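Local coordinates for protein adenosine deaminase (Burkholderia ambifaria, PDB 4GXW) that binds a zinc ion and probably catalyses hydrolytic deamination of a purine substrate, at residues 39-43 with 302-306; 77-81 with 188-192; 328-332 with 353-358. All blocks are in the same frame, centred on the assembly; numbering follows the deposited sequence.

Contact 1. Residues 39-43 with 302-306; sequences LGAVR and DPTLH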
loop_
_atom_site.group_PDB
_atom_site.type_symbol
_atom_site.label_atom_id
_atom_site.label_comp_id
_atom_site.label_asym_id
_atom_site.label_seq_id
_atom_site.Cartn_x
_atom_site.Cartn_y
_atom_site.Cartn_z
ATOM N N LEU A 39 4.028 -1.893 9.245
ATOM C CA LEU A 39 3.504 -1.744 10.594
ATOM C C LEU A 39 1.975 -1.653 10.618
ATOM O O LEU A 39 1.366 -1.703 11.686
ATOM C CB LEU A 39 4.160 -0.547 11.304
ATOM C CG LEU A 39 5.458 -0.854 12.077
ATOM C CD1 LEU A 39 6.542 -1.445 11.168
ATOM C CD2 LEU A 39 5.968 0.398 12.786
ATOM N N GLY A 40 1.366 -1.531 9.440
ATOM C CA GLY A 40 -0.084 -1.619 9.317
ATOM C C GLY A 40 -0.582 -3.005 8.920
ATOM O O GLY A 40 -1.767 -3.191 8.603
ATOM N N ALA A 41 0.333 -3.974 8.927
ATOM C CA ALA A 41 0.038 -5.352 8.540
ATOM C C ALA A 41 0.368 -6.335 9.658
ATOM O O ALA A 41 0.500 -7.527 9.411
ATOM C CB ALA A 41 0.797 -5.728 7.272
ATOM N N VAL A 42 0.517 -5.843 10.884
ATOM C CA VAL A 42 0.778 -6.732 12.008
ATOM C C VAL A 42 -0.502 -7.454 12.425
ATOM O O VAL A 42 -1.533 -6.815 12.657
ATOM C CB VAL A 42 1.376 -5.948 13.201
ATOM C CG1 VAL A 42 1.628 -6.870 14.375
ATOM C CG2 VAL A 42 2.670 -5.250 12.776
ATOM N N ARG A 43 -0.439 -8.779 12.516
ATOM C CA ARG A 43 -1.604 -9.559 12.934
ATOM C C ARG A 43 -1.956 -9.236 14.382
ATOM O O ARG A 43 -1.062 -9.048 15.213
ATOM C CB ARG A 43 -1.322 -11.055 12.803
ATOM C CG ARG A 43 -1.026 -11.526 11.388
ATOM C CD ARG A 43 -0.650 -12.996 11.396
ATOM N NE ARG A 43 -0.128 -13.441 10.110
ATOM C CZ ARG A 43 0.571 -14.552 9.935
ATOM N NH1 ARG A 43 0.825 -15.359 10.963
ATOM N NH2 ARG A 43 1.023 -14.862 8.733
ATOM N N ASP A 302 -2.998 -0.583 4.977
ATOM C CA ASP A 302 -2.797 -1.097 6.337
ATOM C C ASP A 302 -3.765 -2.257 6.525
ATOM O O ASP A 302 -4.804 -2.100 7.184
ATOM C CB ASP A 302 -3.060 -0.006 7.390
ATOM C CG ASP A 302 -2.224 1.230 7.170
ATOM O OD1 ASP A 302 -1.020 1.210 7.495
ATOM O OD2 ASP A 302 -2.770 2.247 6.680
ATOM N N PRO A 303 -3.450 -3.423 5.939
ATOM C CA PRO A 303 -4.450 -4.491 5.814
ATOM C C PRO A 303 -5.039 -4.966 7.139
ATOM O O PRO A 303 -6.243 -5.201 7.208
ATOM C CB PRO A 303 -3.687 -5.622 5.102
ATOM C CG PRO A 303 -2.238 -5.282 5.304
ATOM C CD PRO A 303 -2.181 -3.796 5.290
ATOM N N THR A 304 -4.233 -5.104 8.181
ATOM C CA THR A 304 -4.788 -5.644 9.421
ATOM C C THR A 304 -5.519 -4.588 10.243
ATOM O O THR A 304 -6.405 -4.918 11.030
ATOM C CB THR A 304 -3.731 -6.335 10.281
ATOM O OG1 THR A 304 -2.698 -5.394 10.588
ATOM C CG2 THR A 304 -3.156 -7.541 9.553
ATOM N N LEU A 305 -5.155 -3.323 10.060
ATOM C CA LEU A 305 -5.799 -2.231 10.791
ATOM C C LEU A 305 -7.043 -1.713 10.065
ATOM O O LEU A 305 -8.003 -1.282 10.703
ATOM C CB LEU A 305 -4.811 -1.090 11.026
ATOM C CG LEU A 305 -3.575 -1.469 11.843
ATOM C CD1 LEU A 305 -2.644 -0.284 12.013
ATOM C CD2 LEU A 305 -3.959 -2.033 13.198
ATOM N N HIS A 306 -7.026 -1.766 8.738
ATOM C CA HIS A 306 -8.187 -1.400 7.925
ATOM C C HIS A 306 -9.159 -2.567 7.776
ATOM O O HIS A 306 -10.250 -2.395 7.239
ATOM C CB HIS A 306 -7.759 -0.962 6.523
ATOM C CG HIS A 306 -7.174 0.417 6.458
ATOM N ND1 HIS A 306 -7.068 1.110 5.270
ATOM C CD2 HIS A 306 -6.660 1.222 7.414
ATOM C CE1 HIS A 306 -6.511 2.286 5.502
ATOM N NE2 HIS A 306 -6.254 2.381 6.794
#
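Asp302, whose OD1 comes to 3.5 Å from Gly40 CA, sets its CB over one face of the His306 imidazole, offset toward the rim; the ring's ND1 bonds outside to Thr267. The peptide carbonyl of Gly40 receives Thr304 N in its own plane, with Thr304 N to Gly40 O 3.1 Å and a C=O...N angle of 151°. This carbonyl meets the start of the short 303-306 helix: its O also lies 3.4 Å from Pro303 CD, while Ala41 CB packs on Pro303 CG at 3.6 Å.

Thr304 makes the second link. Its chi1 of 58° sets OG1 between its own backbone N and carbonyl carbon, facing the 39-43 loop, 2.8 Å from Val42 O and 3.1 Å from Gly40 O. Val42 O also has a hydrogen-bond partner in Tyr67 OH, whereas Arg43 at the N-cap position turns away to salt bridges with Asp104 and Glu103.

The loop follows zinc ligands His35 and His37 in sequence, and Asp302 follows ligand Asp301, its side chain about 5 Å from the metal. Having no side chain, Gly40 leaves room for the carboxylate. Thr304 thus brings N and OG1 to the Gly40 carbonyl, with Val42 O also close to OG1, a polar tie that probably helps position the two chain segments next to the zinc ligands.

Contact 2. Residues 77-81 with 188-192; sequences LHVLR and DYREN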
loop_
_atom_site.group_PDB
_atom_site.type_symbol
_atom_site.label_atom_id
_atom_site.label_comp_id
_atom_site.label_asym_id
_atom_site.label_seq_id
_atom_site.Cartn_x
_atom_site.Cartn_y
_atom_site.Cartn_z
ATOM N N LEU A 77 -2.329 6.053 12.250
ATOM C CA LEU A 77 -0.929 6.442 12.403
ATOM C C LEU A 77 -0.451 6.255 13.845
ATOM O O LEU A 77 0.709 5.902 14.080
ATOM C CB LEU A 77 -0.709 7.878 11.919
ATOM C CG LEU A 77 -1.046 8.099 10.440
ATOM C CD1 LEU A 77 -0.714 9.520 10.011
ATOM C CD2 LEU A 77 -0.321 7.101 9.552
ATOM N N HIS A 78 -1.355 6.452 14.800
ATOM C CA HIS A 78 -1.021 6.285 16.216
ATOM C C HIS A 78 -0.673 4.840 16.577
ATOM O O HIS A 78 0.103 4.599 17.504
ATOM C CB HIS A 78 -2.141 6.807 17.117
ATOM C CG HIS A 78 -3.424 6.048 16.990
ATOM N ND1 HIS A 78 -3.933 5.270 18.008
ATOM C CD2 HIS A 78 -4.299 5.943 15.963
ATOM C CE1 HIS A 78 -5.071 4.725 17.614
ATOM N NE2 HIS A 78 -5.313 5.115 16.375
ATOM N N VAL A 79 -1.234 3.880 15.843
ATOM C CA VAL A 79 -0.911 2.481 16.090
ATOM C C VAL A 79 0.514 2.201 15.622
ATOM O O VAL A 79 1.275 1.519 16.315
ATOM C CB VAL A 79 -1.888 1.527 15.369
ATOM C CG1 VAL A 79 -1.522 0.072 15.653
ATOM C CG2 VAL A 79 -3.323 1.818 15.797
ATOM N N LEU A 80 0.868 2.743 14.456
ATOM C CA LEU A 80 2.226 2.630 13.949
ATOM C C LEU A 80 3.205 3.239 14.942
ATOM O O LEU A 80 4.266 2.666 15.212
ATOM C CB LEU A 80 2.369 3.310 12.585
ATOM C CG LEU A 80 2.025 2.440 11.373
ATOM C CD1 LEU A 80 0.552 2.047 11.343
ATOM C CD2 LEU A 80 2.426 3.153 10.085
ATOM N N ARG A 81 2.830 4.386 15.516
ATOM C CA ARG A 81 3.672 5.071 16.492
ATOM C C ARG A 81 3.872 4.222 17.749
ATOM O O ARG A 81 4.974 4.162 18.296
ATOM C CB ARG A 81 3.076 6.432 16.862
ATOM C CG ARG A 81 3.000 7.456 15.733
ATOM C CD ARG A 81 4.380 7.858 15.232
ATOM N NE ARG A 81 4.303 8.959 14.269
ATOM C CZ ARG A 81 5.308 9.320 13.473
ATOM N NH1 ARG A 81 6.459 8.661 13.524
ATOM N NH2 ARG A 81 5.152 10.325 12.615
ATOM N N ASP A 188 5.738 9.238 3.799
ATOM C CA ASP A 188 4.403 9.083 4.364
ATOM C C ASP A 188 4.283 9.762 5.734
ATOM O O ASP A 188 5.104 10.621 6.070
ATOM C CB ASP A 188 3.982 7.602 4.387
ATOM C CG ASP A 188 4.988 6.705 5.093
ATOM O OD1 ASP A 188 5.453 7.052 6.193
ATOM O OD2 ASP A 188 5.320 5.629 4.543
ATOM N N TYR A 189 3.284 9.351 6.511
ATOM C CA TYR A 189 2.793 10.048 7.705
ATOM C C TYR A 189 1.984 11.303 7.330
ATOM O O TYR A 189 1.612 11.453 6.161
ATOM C CB TYR A 189 3.878 10.256 8.768
ATOM C CG TYR A 189 4.135 9.022 9.627
ATOM C CD1 TYR A 189 3.232 8.653 10.616
ATOM C CD2 TYR A 189 5.271 8.239 9.463
ATOM C CE1 TYR A 189 3.445 7.549 11.414
ATOM C CE2 TYR A 189 5.497 7.119 10.279
ATOM C CZ TYR A 189 4.563 6.783 11.242
ATOM O OH TYR A 189 4.752 5.698 12.077
ATOM N N ARG A 190 1.671 12.181 8.282
ATOM C CA ARG A 190 0.660 13.209 8.016
ATOM C C ARG A 190 1.144 14.244 7.003
ATOM O O ARG A 190 2.160 14.892 7.218
ATOM C CB ARG A 190 0.212 13.886 9.315
ATOM C CG ARG A 190 -1.022 14.778 9.175
ATOM C CD ARG A 190 -1.467 15.340 10.527
ATOM N NE ARG A 190 -2.601 16.259 10.409
ATOM C CZ ARG A 190 -2.505 17.584 10.474
ATOM N NH1 ARG A 190 -3.590 18.341 10.355
ATOM N NH2 ARG A 190 -1.320 18.156 10.660
ATOM N N GLU A 191 0.408 14.391 5.903
ATOM C CA GLU A 191 0.829 15.256 4.800
ATOM C C GLU A 191 0.624 16.745 5.107
ATOM O O GLU A 191 1.386 17.601 4.633
ATOM C CB GLU A 191 0.095 14.847 3.508
ATOM C CG GLU A 191 0.637 15.469 2.236
ATOM C CD GLU A 191 -0.048 14.953 0.975
ATOM O OE1 GLU A 191 -0.828 13.970 1.058
ATOM O OE2 GLU A 191 0.184 15.550 -0.101
ATOM N N ASN A 192 -0.388 17.052 5.914
ATOM C CA ASN A 192 -0.741 18.440 6.212
ATOM C C ASN A 192 0.458 19.241 6.715
ATOM O O ASN A 192 1.139 18.817 7.650
ATOM C CB ASN A 192 -1.838 18.503 7.280
ATOM C CG ASN A 192 -3.026 17.620 6.961
ATOM O OD1 ASN A 192 -2.894 16.402 6.849
ATOM N ND2 ASN A 192 -4.203 18.231 6.846
#
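The guanidinium of Arg81 lies flat over one face of the Tyr189 ring, a cation-pi stack that joins helix 77-87 to the loop following strand 184-188 of this TIM-barrel fold. The planes are inclined by only 10° and the group centres are 3.5 Å apart. Arg81 CZ sits over the Tyr189 ring, 20° off its normal. The three nitrogens spread across the ring: Arg81 NH2 is above the CD1 side, Arg81 NE is 3.3 Å from Tyr189 CE1, and Arg81 NH1 lies over the phenol end, 3.5 Å from Tyr189 CZ. The arginine chain bends at chi2 (-64°), which brings its end back across the tyrosine although its CB sets off in another direction.

Leu77 and Leu80, three residues apart on the helix, also meet the ring, both obliquely. Leu77 and Tyr189 run past each other in opposite senses, with Leu77 CD2 4.0 Å from Tyr189 CD1, and CD1 of the same leucine extends to the backbone N of Arg190.

Acidic groups outside the two segments probably offset the charge of the stack. Arg81 NH1 makes a salt bridge with Asp159, and Glu161, which accepts a hydrogen bond from Arg190 N, offers Arg81 NH2 a long, weak ion pair. These acidic partners probably help fix the rotation of the guanidinium over the ring. At the far end of the phenol, Tyr189 OH comes within 3.4 Å of Leu80 CB.

Contact 3. Residues 328-332 with 353-358; sequences LKQFM and WAPEFD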
loop_
_atom_site.group_PDB
_atom_site.type_symbol
_atom_site.label_atom_id
_atom_site.label_comp_id
_atom_site.label_asym_id
_atom_site.label_seq_id
_atom_site.Cartn_x
_atom_site.Cartn_y
_atom_site.Cartn_z
ATOM N N LEU A 328 -10.753 -4.100 -14.147
ATOM C CA LEU A 328 -9.856 -4.815 -13.234
ATOM C C LEU A 328 -8.664 -5.439 -13.973
ATOM O O LEU A 328 -7.551 -5.433 -13.455
ATOM C CB LEU A 328 -10.613 -5.865 -12.405
ATOM C CG LEU A 328 -11.129 -5.402 -11.032
ATOM C CD1 LEU A 328 -11.956 -4.123 -11.129
ATOM C CD2 LEU A 328 -11.922 -6.516 -10.347
ATOM N N LYS A 329 -8.881 -5.946 -15.184
ATOM C CA LYS A 329 -7.758 -6.448 -15.966
ATOM C C LYS A 329 -6.732 -5.338 -16.222
ATOM O O LYS A 329 -5.521 -5.551 -16.101
ATOM C CB LYS A 329 -8.232 -7.052 -17.293
ATOM C CG LYS A 329 -7.134 -7.794 -18.049
ATOM C CD LYS A 329 -7.630 -8.391 -19.348
ATOM C CE LYS A 329 -6.501 -9.105 -20.088
ATOM N NZ LYS A 329 -6.998 -9.736 -21.343
ATOM N N GLN A 330 -7.221 -4.148 -16.567
ATOM C CA GLN A 330 -6.338 -3.005 -16.755
ATOM C C GLN A 330 -5.607 -2.636 -15.466
ATOM O O GLN A 330 -4.420 -2.325 -15.501
ATOM C CB GLN A 330 -7.094 -1.806 -17.330
ATOM C CG GLN A 330 -7.559 -2.024 -18.760
ATOM C CD GLN A 330 -6.444 -2.531 -19.659
ATOM O OE1 GLN A 330 -5.373 -1.930 -19.736
ATOM N NE2 GLN A 330 -6.688 -3.658 -20.333
ATOM N N PHE A 331 -6.300 -2.678 -14.330
ATOM C CA PHE A 331 -5.638 -2.388 -13.061
ATOM C C PHE A 331 -4.506 -3.385 -12.781
ATOM O O PHE A 331 -3.464 -3.004 -12.252
ATOM C CB PHE A 331 -6.616 -2.423 -11.879
ATOM C CG PHE A 331 -7.731 -1.415 -11.950
ATOM C CD1 PHE A 331 -7.655 -0.276 -12.746
ATOM C CD2 PHE A 331 -8.879 -1.629 -11.209
ATOM C CE1 PHE A 331 -8.699 0.636 -12.780
ATOM C CE2 PHE A 331 -9.927 -0.729 -11.245
ATOM C CZ PHE A 331 -9.844 0.400 -12.039
ATOM N N MET A 332 -4.730 -4.654 -13.109
ATOM C CA MET A 332 -3.690 -5.674 -12.993
ATOM C C MET A 332 -2.474 -5.314 -13.847
ATOM O O MET A 332 -1.329 -5.360 -13.379
ATOM C CB MET A 332 -4.230 -7.050 -13.411
ATOM C CG MET A 332 -3.171 -8.140 -13.318
ATOM S SD MET A 332 -3.726 -9.734 -13.947
ATOM C CE MET A 332 -3.745 -9.413 -15.704
ATOM N N TRP A 353 0.115 -13.502 -16.981
ATOM C CA TRP A 353 -1.031 -13.169 -16.139
ATOM C C TRP A 353 -2.275 -12.751 -16.924
ATOM O O TRP A 353 -3.396 -12.950 -16.450
ATOM C CB TRP A 353 -0.710 -12.071 -15.129
ATOM C CG TRP A 353 0.413 -12.358 -14.167
ATOM C CD1 TRP A 353 1.324 -13.376 -14.215
ATOM C CD2 TRP A 353 0.724 -11.596 -13.003
ATOM N NE1 TRP A 353 2.199 -13.279 -13.150
ATOM C CE2 TRP A 353 1.850 -12.191 -12.397
ATOM C CE3 TRP A 353 0.166 -10.459 -12.419
ATOM C CZ2 TRP A 353 2.423 -11.686 -11.227
ATOM C CZ3 TRP A 353 0.733 -9.957 -11.261
ATOM C CH2 TRP A 353 1.850 -10.575 -10.674
ATOM N N ALA A 354 -2.090 -12.155 -18.102
ATOM C CA ALA A 354 -3.247 -11.769 -18.908
ATOM C C ALA A 354 -4.092 -12.981 -19.311
ATOM O O ALA A 354 -5.303 -12.966 -19.081
ATOM C CB ALA A 354 -2.856 -10.909 -20.122
ATOM N N PRO A 355 -3.467 -14.051 -19.860
ATOM C CA PRO A 355 -4.280 -15.247 -20.141
ATOM C C PRO A 355 -4.845 -15.893 -18.880
ATOM O O PRO A 355 -5.937 -16.478 -18.925
ATOM C CB PRO A 355 -3.291 -16.219 -20.797
ATOM C CG PRO A 355 -2.166 -15.404 -21.256
ATOM C CD PRO A 355 -2.109 -14.169 -20.420
ATOM N N GLU A 356 -4.115 -15.832 -17.766
ATOM C CA GLU A 356 -4.652 -16.369 -16.515
ATOM C C GLU A 356 -5.912 -15.617 -16.123
ATOM O O GLU A 356 -6.920 -16.225 -15.746
ATOM C CB GLU A 356 -3.657 -16.245 -15.362
ATOM C CG GLU A 356 -2.533 -17.253 -15.335
ATOM C CD GLU A 356 -1.768 -17.201 -14.030
ATOM O OE1 GLU A 356 -2.282 -17.716 -13.009
ATOM O OE2 GLU A 356 -0.656 -16.619 -14.007
ATOM N N PHE A 357 -5.844 -14.290 -16.184
ATOM C CA PHE A 357 -7.001 -13.458 -15.881
ATOM C C PHE A 357 -8.185 -13.828 -16.775
ATOM O O PHE A 357 -9.315 -13.975 -16.297
ATOM C CB PHE A 357 -6.651 -11.971 -16.067
ATOM C CG PHE A 357 -7.760 -11.023 -15.681
ATOM C CD1 PHE A 357 -8.852 -10.816 -16.515
ATOM C CD2 PHE A 357 -7.692 -10.318 -14.490
ATOM C CE1 PHE A 357 -9.868 -9.947 -16.151
ATOM C CE2 PHE A 357 -8.706 -9.443 -14.116
ATOM C CZ PHE A 357 -9.790 -9.257 -14.953
ATOM N N ASP A 358 -7.920 -13.958 -18.071
ATOM C CA ASP A 358 -8.965 -14.284 -19.036
ATOM C C ASP A 358 -9.680 -15.581 -18.666
ATOM O O ASP A 358 -10.907 -15.667 -18.746
ATOM C CB ASP A 358 -8.397 -14.388 -20.457
ATOM C CG ASP A 358 -7.933 -13.052 -21.019
ATOM O OD1 ASP A 358 -8.332 -11.988 -20.495
ATOM O OD2 ASP A 358 -7.166 -13.082 -22.011
#
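The ring of Phe357 is the main bump, filling a hollow on helix 328-332 made by Leu328, Lys329 and Met332. Its CZ reaches 3.4 Å from Lys329 N, close against the backbone, and Lys329 CB covers one face in a CH-pi contact, 3.7 Å from the centroid. Phe357 is carried straight across by CG lying anti to the backbone N (chi1 -176°).

The return bump is Met332. Bent at chi3 (73°), its chain puts CE into a dent lined by Trp353 O at 3.6 Å, Ala354 N and Phe357 CB; SD, oblique to the Phe357 ring, makes a Met-aromatic contact, and CG approaches the edge of the Trp353 indole. That indole is itself stacked on Trp349.

Along the outer side Lys329 runs fully extended, CE passing Ala354 CB at 4.1 Å, to a salt bridge in which NZ meets the syn lone pair of Asp358 OD1 at 2.8 Å. The Phe357-Met332 interlock is thus flanked on the outer side by a charge pair. With axes 10.8 Å apart, a gap filled by the Phe357 and Met332 side chains, and inclined by 157°, the segments form part of an antiparallel helical hairpin, built from the consecutive helices 325-338 and 343-371.

In the fold
Contacts 1 and 2 adjoin, their centres 13 Å apart, and share a hydrophobic seam in which Leu80 packs on Leu39 and Leu305, and Val79 on Leu305. Helix 77-87 thus bridges the loop after strand 31-33, the short helix 303-306 and the loop after strand 184-188, close to the zinc site. Along the chain, contact 2 is nested within the span that contact 1 closes. Contact 3 follows in series, pairing helices 325-338 and 343-371; its centre is 26 Å from that of contact 1 and 33 Å from that of contact 2, which lies on the opposite side of the chain's centre. Contacts 1 and 2 therefore lie near the metal site, whereas contact 3 joins the C-terminal helices far from it.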